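Local coordinates for processed glycerol phosphate lipoteichoic acid synthase 2 (Bacillus subtilis, PDB 2W8D), which belongs to the sulfatase-like family of the alkaline phosphatase clan and carries a magnesium ion in its metal site, at residues M91-Y96 / K144-D149. Numbering follows the deposited sequence.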
HETATM    1  N   MSE A  91      -5.801  -0.711  -1.167  1.00 19.47           N
HETATM    2  CA  MSE A  91      -5.305  -0.760  -2.553  1.00 20.94           C
HETATM    3  C   MSE A  91      -6.420  -1.194  -3.471  1.00 20.75           C
HETATM    4  O   MSE A  91      -6.558  -0.649  -4.547  1.00 21.03           O
HETATM    5  CB  MSE A  91      -4.139  -1.748  -2.758  1.00 20.79           C
HETATM    6  CG  MSE A  91      -2.901  -1.475  -1.940  1.00 24.72           C
HETATM    7 SE   MSE A  91      -2.123   0.292  -2.274  1.00 33.83          SE
HETATM    8  CE  MSE A  91      -1.873   0.890  -0.430  1.00 27.67           C
ATOM      9  N   GLU A  92      -7.203  -2.190  -3.054  1.00 20.95           N
ATOM     10  CA  GLU A  92      -8.272  -2.724  -3.924  1.00 21.01           C
ATOM     11  C   GLU A  92      -9.574  -1.937  -3.847  1.00 20.18           C
ATOM     12  O   GLU A  92     -10.374  -2.044  -4.742  1.00 20.35           O
ATOM     13  CB  GLU A  92      -8.588  -4.207  -3.653  1.00 21.60           C
ATOM     14  CG  GLU A  92      -7.447  -5.247  -3.693  1.00 26.46           C
ATOM     15  CD  GLU A  92      -6.267  -4.895  -4.581  1.00 34.11           C
ATOM     16  OE1 GLU A  92      -6.449  -4.313  -5.664  1.00 39.31           O
ATOM     17  OE2 GLU A  92      -5.131  -5.222  -4.206  1.00 38.14           O
ATOM     18  N   ASN A  93      -9.805  -1.156  -2.789  1.00 19.27           N
ATOM     19  CA  ASN A  93     -11.147  -0.572  -2.611  1.00 18.05           C
ATOM     20  C   ASN A  93     -11.252   0.925  -2.464  1.00 16.83           C
ATOM     21  O   ASN A  93     -12.321   1.471  -2.684  1.00 17.16           O
ATOM     22  CB  ASN A  93     -11.874  -1.242  -1.449  1.00 17.38           C
ATOM     23  CG  ASN A  93     -12.108  -2.685  -1.703  1.00 18.08           C
ATOM     24  OD1 ASN A  93     -12.997  -3.030  -2.469  1.00 18.84           O
ATOM     25  ND2 ASN A  93     -11.300  -3.564  -1.076  1.00 18.46           N
ATOM     26  N   SER A  94     -10.156   1.572  -2.084  1.00 16.59           N
ATOM     27  CA  SER A  94     -10.144   3.000  -1.748  1.00 16.32           C
ATOM     28  C   SER A  94     -11.204   3.283  -0.687  1.00 16.07           C
ATOM     29  O   SER A  94     -11.981   4.236  -0.760  1.00 16.32           O
ATOM     30  CB  SER A  94     -10.305   3.874  -2.998  1.00 15.60           C
ATOM     31  OG  SER A  94      -9.956   5.213  -2.715  1.00 17.31           O
ATOM     32  N   LEU A  95     -11.245   2.383   0.281  1.00 16.66           N
ATOM     33  CA  LEU A  95     -12.091   2.499   1.455  1.00 16.66           C
ATOM     34  C   LEU A  95     -11.270   2.150   2.685  1.00 16.51           C
ATOM     35  O   LEU A  95     -10.437   1.253   2.662  1.00 16.08           O
ATOM     36  CB  LEU A  95     -13.294   1.568   1.364  1.00 17.01           C
ATOM     37  CG  LEU A  95     -14.367   1.811   0.308  1.00 18.81           C
ATOM     38  CD1 LEU A  95     -15.367   0.637   0.359  1.00 15.91           C
ATOM     39  CD2 LEU A  95     -15.035   3.178   0.556  1.00 18.69           C
ATOM     40  N   TYR A  96     -11.506   2.876   3.765  1.00 16.92           N
ATOM     41  CA  TYR A  96     -10.786   2.646   5.012  1.00 16.69           C
ATOM     42  C   TYR A  96     -11.148   1.305   5.670  1.00 17.29           C
ATOM     43  O   TYR A  96     -12.286   0.835   5.590  1.00 16.16           O
ATOM     44  CB  TYR A  96     -11.043   3.801   5.993  1.00 16.24           C
ATOM     45  CG  TYR A  96     -10.403   5.062   5.532  1.00 15.07           C
ATOM     46  CD1 TYR A  96      -9.095   5.377   5.913  1.00 17.32           C
ATOM     47  CD2 TYR A  96     -11.080   5.929   4.685  1.00 12.57           C
ATOM     48  CE1 TYR A  96      -8.477   6.547   5.458  1.00 18.24           C
ATOM     49  CE2 TYR A  96     -10.488   7.068   4.219  1.00 13.77           C
ATOM     50  CZ  TYR A  96      -9.203   7.394   4.606  1.00 16.83           C
ATOM     51  OH  TYR A  96      -8.631   8.552   4.135  1.00 17.28           O
ATOM     52  N   LYS A 144     -12.205 -13.382  -2.835  1.00 17.50           N
ATOM     53  CA  LYS A 144     -13.298 -13.845  -3.673  1.00 17.70           C
ATOM     54  C   LYS A 144     -14.299 -12.717  -3.805  1.00 17.91           C
ATOM     55  O   LYS A 144     -14.852 -12.485  -4.891  1.00 18.41           O
ATOM     56  CB  LYS A 144     -13.979 -15.046  -3.049  1.00 17.54           C
ATOM     57  CG  LYS A 144     -13.146 -16.279  -3.038  1.00 17.56           C
ATOM     58  CD  LYS A 144     -13.940 -17.339  -2.334  1.00 18.16           C
ATOM     59  CE  LYS A 144     -13.723 -18.668  -2.935  1.00 20.23           C
ATOM     60  NZ  LYS A 144     -12.757 -19.417  -2.140  1.00 24.23           N
ATOM     61  N   ALA A 145     -14.519 -12.006  -2.701  1.00 17.32           N
ATOM     62  CA  ALA A 145     -15.413 -10.860  -2.709  1.00 17.39           C
ATOM     63  C   ALA A 145     -14.835  -9.764  -3.619  1.00 16.72           C
ATOM     64  O   ALA A 145     -15.583  -8.977  -4.213  1.00 16.23           O
ATOM     65  CB  ALA A 145     -15.610 -10.328  -1.269  1.00 16.78           C
ATOM     66  N   GLU A 146     -13.509  -9.724  -3.722  1.00 16.33           N
ATOM     67  CA  GLU A 146     -12.828  -8.661  -4.487  1.00 17.41           C
ATOM     68  C   GLU A 146     -12.693  -8.979  -5.986  1.00 17.79           C
ATOM     69  O   GLU A 146     -12.228  -8.148  -6.769  1.00 18.64           O
ATOM     70  CB  GLU A 146     -11.458  -8.310  -3.865  1.00 17.46           C
ATOM     71  CG  GLU A 146     -11.571  -7.620  -2.494  1.00 17.19           C
ATOM     72  CD  GLU A 146     -10.213  -7.248  -1.848  1.00 22.72           C
ATOM     73  OE1 GLU A 146      -9.165  -7.912  -2.130  1.00 19.41           O
ATOM     74  OE2 GLU A 146     -10.216  -6.267  -1.049  1.00 22.87           O
ATOM     75  N   GLY A 147     -13.124 -10.181  -6.356  1.00 17.92           N
ATOM     76  CA  GLY A 147     -12.993 -10.701  -7.690  1.00 17.73           C
ATOM     77  C   GLY A 147     -11.623 -11.164  -8.128  1.00 17.54           C
ATOM     78  O   GLY A 147     -11.364 -11.237  -9.330  1.00 18.19           O
ATOM     79  N   ILE A 148     -10.723 -11.470  -7.205  1.00 17.64           N
ATOM     80  CA  ILE A 148      -9.404 -11.884  -7.639  1.00 17.42           C
ATOM     81  C   ILE A 148      -9.567 -13.287  -8.258  1.00 16.89           C
ATOM     82  O   ILE A 148     -10.097 -14.185  -7.587  1.00 15.97           O
ATOM     83  CB  ILE A 148      -8.344 -11.913  -6.519  1.00 17.46           C
ATOM     84  CG1 ILE A 148      -8.188 -10.574  -5.760  1.00 20.15           C
ATOM     85  CG2 ILE A 148      -6.985 -12.345  -7.078  1.00 15.94           C
ATOM     86  CD1 ILE A 148      -8.198  -9.346  -6.558  1.00 22.27           C
ATOM     87  N   ASP A 149      -9.124 -13.468  -9.517  1.00 16.42           N
ATOM     88  CA  ASP A 149      -9.347 -14.756 -10.235  1.00 16.65           C
ATOM     89  C   ASP A 149      -8.482 -15.858  -9.677  1.00 16.05           C
ATOM     90  O   ASP A 149      -8.900 -17.001  -9.662  1.00 16.19           O
ATOM     91  CB  ASP A 149      -9.049 -14.689 -11.762  1.00 16.59           C
ATOM     92  CG  ASP A 149      -9.906 -13.687 -12.486  1.00 16.75           C
ATOM     93  OD1 ASP A 149     -11.113 -13.925 -12.542  1.00 17.32           O
ATOM     94  OD2 ASP A 149      -9.391 -12.645 -12.960  1.00 15.60           O
TER
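A single side-chain hydrogen bond joins N93, in the last turn of helix 86-93, to E146, where the helix that begins at residue 139 gives way to a Schellman motif at G147. ND2 of N93 donates to E146 OE2 at 2.9 Å, with a bent N-H...O angle of 136°. The acceptor lies close to the amide plane, whereas the amide nitrogen reaches OE2 on its anti side, 31° out of the carboxylate plane. E146 spans the gap because its chain stays extended beyond CG. The amide has further partners: ND2 also bonds to F89 O one turn back, and OD1 to S114 OG.

Van der Waals contact supplies the rest. The E146 carboxylate rests against the methylenes of E92, OE1 3.5 Å from E92 CG and OE2 3.7 Å from E92 CB. E92 turns its own acid group aside through a bend at chi2, toward a salt bridge with K192. The two carboxylate planes stand 78° apart, and E92 OE2 remains 5.3 Å from E146 OE1.

Within the sulfatase-like domain, the contact thus links two helix ends. Here the amide of N93 and the lysine K192 probably ease the repulsion between two buried acids.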